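Local coordinates for protein STU0660 (Streptococcus thermophilus, PDB 3ZTH) that probably binds DNA as a large Csn2-type Cas protein taking part in CRISPR-mediated bacterial immunity, and carries bound magnesium ions, at residues R72-K84 and E197-F209. Sequence-based numbering, arbitrary orientation.
Sequences RSSYHYIDISSFK and EKYLIVLKNIDGF
Six backbone hydrogen bonds in parallel register join His-76 through Ile-80 to Lys-198 through Lys-204, and the strand axes, 13° apart, approach to 4.7 Å. Ile-78 uses both its backbone N and O toward the same neighbour: its N donates to Leu-200 O at 2.9 Å, and its O accepts from Val-202 N.

Lys-198 wraps round the start of this ladder. Its CB lies beside Tyr-75 CD1; bends at chi3 and chi4 (-53° and -63°) then fold the chain back, bringing CE to 3.5 Å from Tyr-75 CE1. NZ at the tip donates to both Ser-74 O (2.9 Å) and Ser-74 OG, while standing over the face of the Tyr-75 ring in a cation-pi contact. Leu-200 CD2 also makes a CH-pi contact with that ring. One residue on, His-76 CB sits 3.5 Å from the Tyr-199 ring centroid, practically on its normal, whereas the two rings, though nearly parallel, are displaced so far that little of one lies over the other.

Near the end of the ladder, Ser-81 OG bridges Asp-79 and Lys-204: it donates to Asp-79 OD1 and accepts from Lys-204 NZ (2.9 Å); Tyr-77 OH holds the other carboxylate oxygen, OD2, at 2.7 Å. Asn-205 ND2 reaches Ser-81 O at 2.8 Å, in the carbonyl plane and on a lone pair.

Within the chain, strand 76-80 is the border of the parallel part of a mixed sheet, consistent with the P-loop NTPase clan, and 199-204 is bonded on its other flank to strand 232-237. Helix 28-43 packs on the face of Tyr-77 and Asp-79, with Trp-35 NE1 also bonded to Asp-79 OD2, and helix 177-192 packs against Tyr-199, Ile-201 and Ile-80.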
ATOM      1  N   ARG A  72     -21.201 -23.300  -1.892  1.00 43.20           N
ATOM      2  CA  ARG A  72     -20.280 -22.776  -0.894  1.00 42.74           C
ATOM      3  C   ARG A  72     -20.934 -21.634  -0.124  1.00 43.43           C
ATOM      4  O   ARG A  72     -20.560 -21.331   1.010  1.00 45.50           O
ATOM      5  CB  ARG A  72     -18.997 -22.283  -1.573  1.00 40.18           C
ATOM      6  CG  ARG A  72     -18.228 -23.376  -2.309  1.00 37.86           C
ATOM      7  CD  ARG A  72     -16.921 -22.855  -2.886  1.00 37.03           C
ATOM      8  NE  ARG A  72     -16.039 -22.331  -1.846  1.00 37.31           N
ATOM      9  CZ  ARG A  72     -14.880 -21.724  -2.077  1.00 37.22           C
ATOM     10  NH1 ARG A  72     -14.452 -21.560  -3.319  1.00 37.83           N
ATOM     11  NH2 ARG A  72     -14.149 -21.270  -1.066  1.00 37.48           N
ATOM     12  N   SER A  73     -21.924 -21.014  -0.752  1.00 43.30           N
ATOM     13  CA  SER A  73     -22.647 -19.895  -0.160  1.00 43.08           C
ATOM     14  C   SER A  73     -23.833 -20.393   0.662  1.00 42.77           C
ATOM     15  O   SER A  73     -24.514 -19.614   1.325  1.00 43.15           O
ATOM     16  CB  SER A  73     -23.161 -18.980  -1.272  1.00 42.91           C
ATOM     17  OG  SER A  73     -24.079 -19.675  -2.105  1.00 41.89           O
ATOM     18  N   SER A  74     -24.072 -21.695   0.615  1.00 41.74           N
ATOM     19  CA  SER A  74     -25.188 -22.302   1.322  1.00 42.39           C
ATOM     20  C   SER A  74     -25.329 -21.973   2.815  1.00 41.95           C
ATOM     21  O   SER A  74     -26.438 -21.999   3.347  1.00 41.00           O
ATOM     22  CB  SER A  74     -25.135 -23.822   1.136  1.00 42.70           C
ATOM     23  OG  SER A  74     -26.279 -24.439   1.694  1.00 46.78           O
ATOM     24  N   TYR A  75     -24.228 -21.658   3.494  1.00 41.77           N
ATOM     25  CA  TYR A  75     -24.296 -21.356   4.927  1.00 42.32           C
ATOM     26  C   TYR A  75     -23.535 -20.107   5.326  1.00 42.22           C
ATOM     27  O   TYR A  75     -22.629 -19.672   4.623  1.00 44.47           O
ATOM     28  CB  TYR A  75     -23.675 -22.484   5.768  1.00 41.43           C
ATOM     29  CG  TYR A  75     -24.256 -23.865   5.612  1.00 42.33           C
ATOM     30  CD1 TYR A  75     -25.382 -24.258   6.334  1.00 42.03           C
ATOM     31  CD2 TYR A  75     -23.650 -24.798   4.778  1.00 41.98           C
ATOM     32  CE1 TYR A  75     -25.883 -25.548   6.231  1.00 40.54           C
ATOM     33  CE2 TYR A  75     -24.145 -26.092   4.669  1.00 42.92           C
ATOM     34  CZ  TYR A  75     -25.261 -26.460   5.397  1.00 42.74           C
ATOM     35  OH  TYR A  75     -25.756 -27.743   5.276  1.00 45.39           O
ATOM     36  N   HIS A  76     -23.914 -19.546   6.473  1.00 41.73           N
ATOM     37  CA  HIS A  76     -23.199 -18.424   7.059  1.00 40.10           C
ATOM     38  C   HIS A  76     -22.264 -19.223   7.963  1.00 38.51           C
ATOM     39  O   HIS A  76     -22.633 -19.612   9.071  1.00 38.35           O
ATOM     40  CB  HIS A  76     -24.120 -17.545   7.903  1.00 43.37           C
ATOM     41  CG  HIS A  76     -24.870 -16.524   7.107  1.00 46.92           C
ATOM     42  ND1 HIS A  76     -26.105 -16.776   6.548  1.00 47.68           N
ATOM     43  CD2 HIS A  76     -24.535 -15.267   6.733  1.00 46.90           C
ATOM     44  CE1 HIS A  76     -26.498 -15.717   5.862  1.00 47.30           C
ATOM     45  NE2 HIS A  76     -25.563 -14.788   5.959  1.00 48.49           N
ATOM     46  N   TYR A  77     -21.069 -19.489   7.456  1.00 35.85           N
ATOM     47  CA  TYR A  77     -20.066 -20.294   8.142  1.00 33.53           C
ATOM     48  C   TYR A  77     -19.210 -19.594   9.197  1.00 32.48           C
ATOM     49  O   TYR A  77     -18.634 -18.540   8.943  1.00 33.82           O
ATOM     50  CB  TYR A  77     -19.140 -20.898   7.088  1.00 33.21           C
ATOM     51  CG  TYR A  77     -18.134 -21.885   7.616  1.00 32.59           C
ATOM     52  CD1 TYR A  77     -18.502 -23.199   7.891  1.00 32.45           C
ATOM     53  CD2 TYR A  77     -16.808 -21.508   7.836  1.00 31.87           C
ATOM     54  CE1 TYR A  77     -17.577 -24.120   8.369  1.00 33.34           C
ATOM     55  CE2 TYR A  77     -15.873 -22.420   8.318  1.00 32.79           C
ATOM     56  CZ  TYR A  77     -16.265 -23.725   8.582  1.00 33.51           C
ATOM     57  OH  TYR A  77     -15.352 -24.638   9.064  1.00 34.82           O
ATOM     58  N   ILE A  78     -19.121 -20.186  10.381  1.00 29.36           N
ATOM     59  CA  ILE A  78     -18.280 -19.621  11.425  1.00 30.66           C
ATOM     60  C   ILE A  78     -17.360 -20.697  11.970  1.00 31.23           C
ATOM     61  O   ILE A  78     -17.818 -21.675  12.563  1.00 31.94           O
ATOM     62  CB  ILE A  78     -19.066 -19.077  12.609  1.00 28.30           C
ATOM     63  CG1 ILE A  78     -19.889 -17.865  12.189  1.00 28.86           C
ATOM     64  CG2 ILE A  78     -18.091 -18.716  13.724  1.00 28.76           C
ATOM     65  CD1 ILE A  78     -20.620 -17.182  13.353  1.00 26.99           C
ATOM     66  N   ASP A  79     -16.061 -20.507  11.781  1.00 32.67           N
ATOM     67  CA  ASP A  79     -15.090 -21.476  12.255  1.00 32.60           C
ATOM     68  C   ASP A  79     -14.473 -21.074  13.580  1.00 30.38           C
ATOM     69  O   ASP A  79     -13.903 -20.001  13.706  1.00 30.54           O
ATOM     70  CB  ASP A  79     -13.973 -21.660  11.231  1.00 36.62           C
ATOM     71  CG  ASP A  79     -13.157 -22.910  11.496  1.00 39.38           C
ATOM     72  OD1 ASP A  79     -12.193 -22.829  12.284  1.00 42.91           O
ATOM     73  OD2 ASP A  79     -13.493 -23.975  10.933  1.00 39.33           O
ATOM     74  N   ILE A  80     -14.598 -21.944  14.571  1.00 29.76           N
ATOM     75  CA  ILE A  80     -14.018 -21.692  15.875  1.00 29.11           C
ATOM     76  C   ILE A  80     -13.062 -22.825  16.234  1.00 29.53           C
ATOM     77  O   ILE A  80     -13.470 -23.872  16.728  1.00 29.34           O
ATOM     78  CB  ILE A  80     -15.106 -21.543  16.949  1.00 28.98           C
ATOM     79  CG1 ILE A  80     -15.857 -20.228  16.721  1.00 32.81           C
ATOM     80  CG2 ILE A  80     -14.488 -21.540  18.332  1.00 26.22           C
ATOM     81  CD1 ILE A  80     -16.928 -19.949  17.756  1.00 36.62           C
ATOM     82  N   SER A  81     -11.781 -22.607  15.955  1.00 30.57           N
ATOM     83  CA  SER A  81     -10.752 -23.596  16.243  1.00 31.75           C
ATOM     84  C   SER A  81      -9.815 -23.109  17.329  1.00 31.99           C
ATOM     85  O   SER A  81      -8.824 -23.762  17.634  1.00 35.31           O
ATOM     86  CB  SER A  81      -9.965 -23.931  14.975  1.00 30.36           C
ATOM     87  OG  SER A  81     -10.775 -24.680  14.077  1.00 34.38           O
ATOM     88  N   SER A  82     -10.139 -21.957  17.908  1.00 30.86           N
ATOM     89  CA  SER A  82      -9.349 -21.383  18.994  1.00 32.53           C
ATOM     90  C   SER A  82     -10.164 -20.286  19.657  1.00 34.05           C
ATOM     91  O   SER A  82     -11.112 -19.763  19.062  1.00 34.00           O
ATOM     92  CB  SER A  82      -8.058 -20.766  18.467  1.00 30.27           C
ATOM     93  OG  SER A  82      -8.327 -19.521  17.844  1.00 31.50           O
ATOM     94  N   PHE A  83      -9.806 -19.931  20.886  1.00 34.52           N
ATOM     95  CA  PHE A  83     -10.531 -18.860  21.546  1.00 37.19           C
ATOM     96  C   PHE A  83     -10.277 -17.524  20.834  1.00 38.12           C
ATOM     97  O   PHE A  83     -11.067 -16.580  20.953  1.00 38.08           O
ATOM     98  CB  PHE A  83     -10.143 -18.773  23.018  1.00 37.29           C
ATOM     99  CG  PHE A  83     -10.807 -19.809  23.873  1.00 39.32           C
ATOM    100  CD1 PHE A  83     -12.191 -19.975  23.832  1.00 40.32           C
ATOM    101  CD2 PHE A  83     -10.062 -20.623  24.712  1.00 39.16           C
ATOM    102  CE1 PHE A  83     -12.821 -20.938  24.614  1.00 40.56           C
ATOM    103  CE2 PHE A  83     -10.686 -21.592  25.500  1.00 42.24           C
ATOM    104  CZ  PHE A  83     -12.066 -21.748  25.450  1.00 41.03           C
ATOM    105  N   LYS A  84      -9.189 -17.447  20.076  1.00 37.78           N
ATOM    106  CA  LYS A  84      -8.894 -16.216  19.361  1.00 38.27           C
ATOM    107  C   LYS A  84      -9.952 -16.010  18.283  1.00 37.75           C
ATOM    108  O   LYS A  84     -10.360 -14.878  18.019  1.00 37.38           O
ATOM    109  CB  LYS A  84      -7.506 -16.269  18.725  1.00 40.14           C
ATOM    110  CG  LYS A  84      -7.158 -15.008  17.941  1.00 43.92           C
ATOM    111  CD  LYS A  84      -5.893 -15.187  17.115  1.00 49.06           C
ATOM    112  CE  LYS A  84      -5.639 -13.978  16.215  1.00 52.42           C
ATOM    113  NZ  LYS A  84      -4.453 -14.175  15.319  1.00 54.77           N
ATOM    114  N   GLU A 197     -31.782 -17.312   7.849  1.00 48.48           N
ATOM    115  CA  GLU A 197     -30.676 -17.849   7.059  1.00 48.48           C
ATOM    116  C   GLU A 197     -29.907 -18.942   7.794  1.00 46.41           C
ATOM    117  O   GLU A 197     -29.773 -18.911   9.017  1.00 45.43           O
ATOM    118  CB  GLU A 197     -29.733 -16.722   6.631  1.00 50.91           C
ATOM    119  CG  GLU A 197     -30.399 -15.726   5.682  1.00 57.31           C
ATOM    120  CD  GLU A 197     -29.458 -14.641   5.199  1.00 61.28           C
ATOM    121  OE1 GLU A 197     -28.862 -13.944   6.054  1.00 63.73           O
ATOM    122  OE2 GLU A 197     -29.321 -14.484   3.966  1.00 63.12           O
ATOM    123  N   LYS A 198     -29.409 -19.914   7.036  1.00 43.78           N
ATOM    124  CA  LYS A 198     -28.684 -21.031   7.620  1.00 42.46           C
ATOM    125  C   LYS A 198     -27.305 -20.673   8.175  1.00 40.74           C
ATOM    126  O   LYS A 198     -26.520 -19.967   7.543  1.00 40.22           O
ATOM    127  CB  LYS A 198     -28.565 -22.172   6.597  1.00 42.40           C
ATOM    128  CG  LYS A 198     -29.907 -22.597   5.992  1.00 43.04           C
ATOM    129  CD  LYS A 198     -29.926 -24.063   5.525  1.00 43.85           C
ATOM    130  CE  LYS A 198     -28.774 -24.412   4.576  1.00 44.48           C
ATOM    131  NZ  LYS A 198     -28.805 -23.654   3.286  1.00 46.87           N
ATOM    132  N   TYR A 199     -27.031 -21.166   9.379  1.00 39.02           N
ATOM    133  CA  TYR A 199     -25.760 -20.937  10.048  1.00 38.35           C
ATOM    134  C   TYR A 199     -25.076 -22.257  10.355  1.00 37.77           C
ATOM    135  O   TYR A 199     -25.665 -23.152  10.966  1.00 39.34           O
ATOM    136  CB  TYR A 199     -25.961 -20.165  11.348  1.00 38.34           C
ATOM    137  CG  TYR A 199     -25.903 -18.669  11.171  1.00 41.09           C
ATOM    138  CD1 TYR A 199     -26.891 -17.991  10.459  1.00 40.83           C
ATOM    139  CD2 TYR A 199     -24.838 -17.931  11.688  1.00 41.33           C
ATOM    140  CE1 TYR A 199     -26.815 -16.615  10.264  1.00 43.22           C
ATOM    141  CE2 TYR A 199     -24.753 -16.558  11.501  1.00 42.31           C
ATOM    142  CZ  TYR A 199     -25.741 -15.906  10.787  1.00 42.93           C
ATOM    143  OH  TYR A 199     -25.643 -14.552  10.580  1.00 45.52           O
ATOM    144  N   LEU A 200     -23.832 -22.378   9.919  1.00 35.01           N
ATOM    145  CA  LEU A 200     -23.070 -23.584  10.162  1.00 32.26           C
ATOM    146  C   LEU A 200     -21.887 -23.192  11.019  1.00 31.43           C
ATOM    147  O   LEU A 200     -21.053 -22.399  10.604  1.00 32.23           O
ATOM    148  CB  LEU A 200     -22.595 -24.180   8.848  1.00 30.74           C
ATOM    149  CG  LEU A 200     -21.628 -25.354   8.949  1.00 30.13           C
ATOM    150  CD1 LEU A 200     -22.197 -26.449   9.859  1.00 27.77           C
ATOM    151  CD2 LEU A 200     -21.371 -25.882   7.541  1.00 30.56           C
ATOM    152  N   ILE A 201     -21.825 -23.746  12.222  1.00 30.94           N
ATOM    153  CA  ILE A 201     -20.748 -23.432  13.141  1.00 31.51           C
ATOM    154  C   ILE A 201     -19.915 -24.663  13.476  1.00 30.03           C
ATOM    155  O   ILE A 201     -20.439 -25.666  13.961  1.00 30.30           O
ATOM    156  CB  ILE A 201     -21.324 -22.819  14.428  1.00 33.15           C
ATOM    157  CG1 ILE A 201     -22.159 -21.587  14.061  1.00 34.35           C
ATOM    158  CG2 ILE A 201     -20.202 -22.455  15.393  1.00 32.25           C
ATOM    159  CD1 ILE A 201     -22.714 -20.846  15.246  1.00 35.65           C
ATOM    160  N   VAL A 202     -18.617 -24.568  13.209  1.00 30.25           N
ATOM    161  CA  VAL A 202     -17.667 -25.652  13.462  1.00 30.31           C
ATOM    162  C   VAL A 202     -16.832 -25.368  14.700  1.00 31.92           C
ATOM    163  O   VAL A 202     -16.275 -24.281  14.832  1.00 31.29           O
ATOM    164  CB  VAL A 202     -16.702 -25.829  12.268  1.00 28.24           C
ATOM    165  CG1 VAL A 202     -15.571 -26.757  12.643  1.00 26.53           C
ATOM    166  CG2 VAL A 202     -17.445 -26.383  11.078  1.00 27.29           C
ATOM    167  N   LEU A 203     -16.727 -26.352  15.590  1.00 33.95           N
ATOM    168  CA  LEU A 203     -15.947 -26.192  16.818  1.00 37.64           C
ATOM    169  C   LEU A 203     -14.944 -27.309  17.104  1.00 37.94           C
ATOM    170  O   LEU A 203     -15.327 -28.449  17.344  1.00 40.22           O
ATOM    171  CB  LEU A 203     -16.887 -26.076  18.015  1.00 39.89           C
ATOM    172  CG  LEU A 203     -17.586 -24.732  18.221  1.00 42.92           C
ATOM    173  CD1 LEU A 203     -18.968 -24.948  18.822  1.00 44.67           C
ATOM    174  CD2 LEU A 203     -16.736 -23.868  19.134  1.00 43.47           C
ATOM    175  N   LYS A 204     -13.657 -26.991  17.089  1.00 37.99           N
ATOM    176  CA  LYS A 204     -12.662 -28.001  17.406  1.00 38.75           C
ATOM    177  C   LYS A 204     -11.583 -27.388  18.286  1.00 37.92           C
ATOM    178  O   LYS A 204     -11.469 -26.172  18.367  1.00 36.64           O
ATOM    179  CB  LYS A 204     -12.057 -28.603  16.129  1.00 41.09           C
ATOM    180  CG  LYS A 204     -10.895 -27.851  15.514  1.00 41.90           C
ATOM    181  CD  LYS A 204     -10.307 -28.666  14.356  1.00 41.56           C
ATOM    182  CE  LYS A 204      -8.944 -28.125  13.892  1.00 41.28           C
ATOM    183  NZ  LYS A 204      -9.010 -26.774  13.271  1.00 35.10           N
ATOM    184  N   ASN A 205     -10.821 -28.241  18.966  1.00 39.84           N
ATOM    185  CA  ASN A 205      -9.738 -27.818  19.857  1.00 42.03           C
ATOM    186  C   ASN A 205     -10.188 -27.248  21.188  1.00 42.40           C
ATOM    187  O   ASN A 205      -9.362 -26.914  22.015  1.00 45.59           O
ATOM    188  CB  ASN A 205      -8.851 -26.774  19.179  1.00 44.19           C
ATOM    189  CG  ASN A 205      -8.306 -27.248  17.861  1.00 45.09           C
ATOM    190  OD1 ASN A 205      -7.676 -28.301  17.783  1.00 47.02           O
ATOM    191  ND2 ASN A 205      -8.541 -26.472  16.809  1.00 44.52           N
ATOM    192  N   ILE A 206     -11.486 -27.134  21.408  1.00 44.83           N
ATOM    193  CA  ILE A 206     -11.980 -26.573  22.659  1.00 45.14           C
ATOM    194  C   ILE A 206     -12.027 -27.553  23.831  1.00 44.57           C
ATOM    195  O   ILE A 206     -11.813 -27.157  24.979  1.00 44.36           O
ATOM    196  CB  ILE A 206     -13.372 -25.953  22.450  1.00 47.81           C
ATOM    197  CG1 ILE A 206     -13.262 -24.814  21.440  1.00 48.57           C
ATOM    198  CG2 ILE A 206     -13.928 -25.430  23.763  1.00 51.61           C
ATOM    199  CD1 ILE A 206     -12.134 -23.832  21.757  1.00 49.96           C
ATOM    200  N   ASP A 207     -12.308 -28.823  23.549  1.00 43.04           N
ATOM    201  CA  ASP A 207     -12.368 -29.840  24.597  1.00 43.56           C
ATOM    202  C   ASP A 207     -11.184 -29.774  25.548  1.00 44.08           C
ATOM    203  O   ASP A 207     -11.332 -29.969  26.754  1.00 46.05           O
ATOM    204  CB  ASP A 207     -12.389 -31.248  24.005  1.00 43.72           C
ATOM    205  CG  ASP A 207     -13.662 -31.552  23.288  1.00 46.05           C
ATOM    206  OD1 ASP A 207     -14.646 -30.815  23.504  1.00 48.71           O
ATOM    207  OD2 ASP A 207     -13.687 -32.536  22.520  1.00 45.70           O
ATOM    208  N   GLY A 208     -10.002 -29.522  25.000  1.00 41.76           N
ATOM    209  CA  GLY A 208      -8.822 -29.483  25.834  1.00 40.12           C
ATOM    210  C   GLY A 208      -8.737 -28.295  26.761  1.00 40.14           C
ATOM    211  O   GLY A 208      -8.001 -28.338  27.743  1.00 41.20           O
ATOM    212  N   PHE A 209      -9.501 -27.245  26.471  1.00 39.56           N
ATOM    213  CA  PHE A 209      -9.448 -26.034  27.281  1.00 38.64           C
ATOM    214  C   PHE A 209     -10.453 -25.918  28.422  1.00 36.40           C
ATOM    215  O   PHE A 209     -10.385 -24.980  29.207  1.00 35.94           O
ATOM    216  CB  PHE A 209      -9.552 -24.808  26.374  1.00 41.13           C
ATOM    217  CG  PHE A 209      -8.647 -24.867  25.170  1.00 43.65           C
ATOM    218  CD1 PHE A 209      -7.445 -25.582  25.216  1.00 43.71           C
ATOM    219  CD2 PHE A 209      -8.979 -24.181  23.997  1.00 43.45           C
ATOM    220  CE1 PHE A 209      -6.586 -25.612  24.113  1.00 44.41           C
ATOM    221  CE2 PHE A 209      -8.128 -24.200  22.886  1.00 44.18           C
ATOM    222  CZ  PHE A 209      -6.928 -24.918  22.942  1.00 45.04           C
TER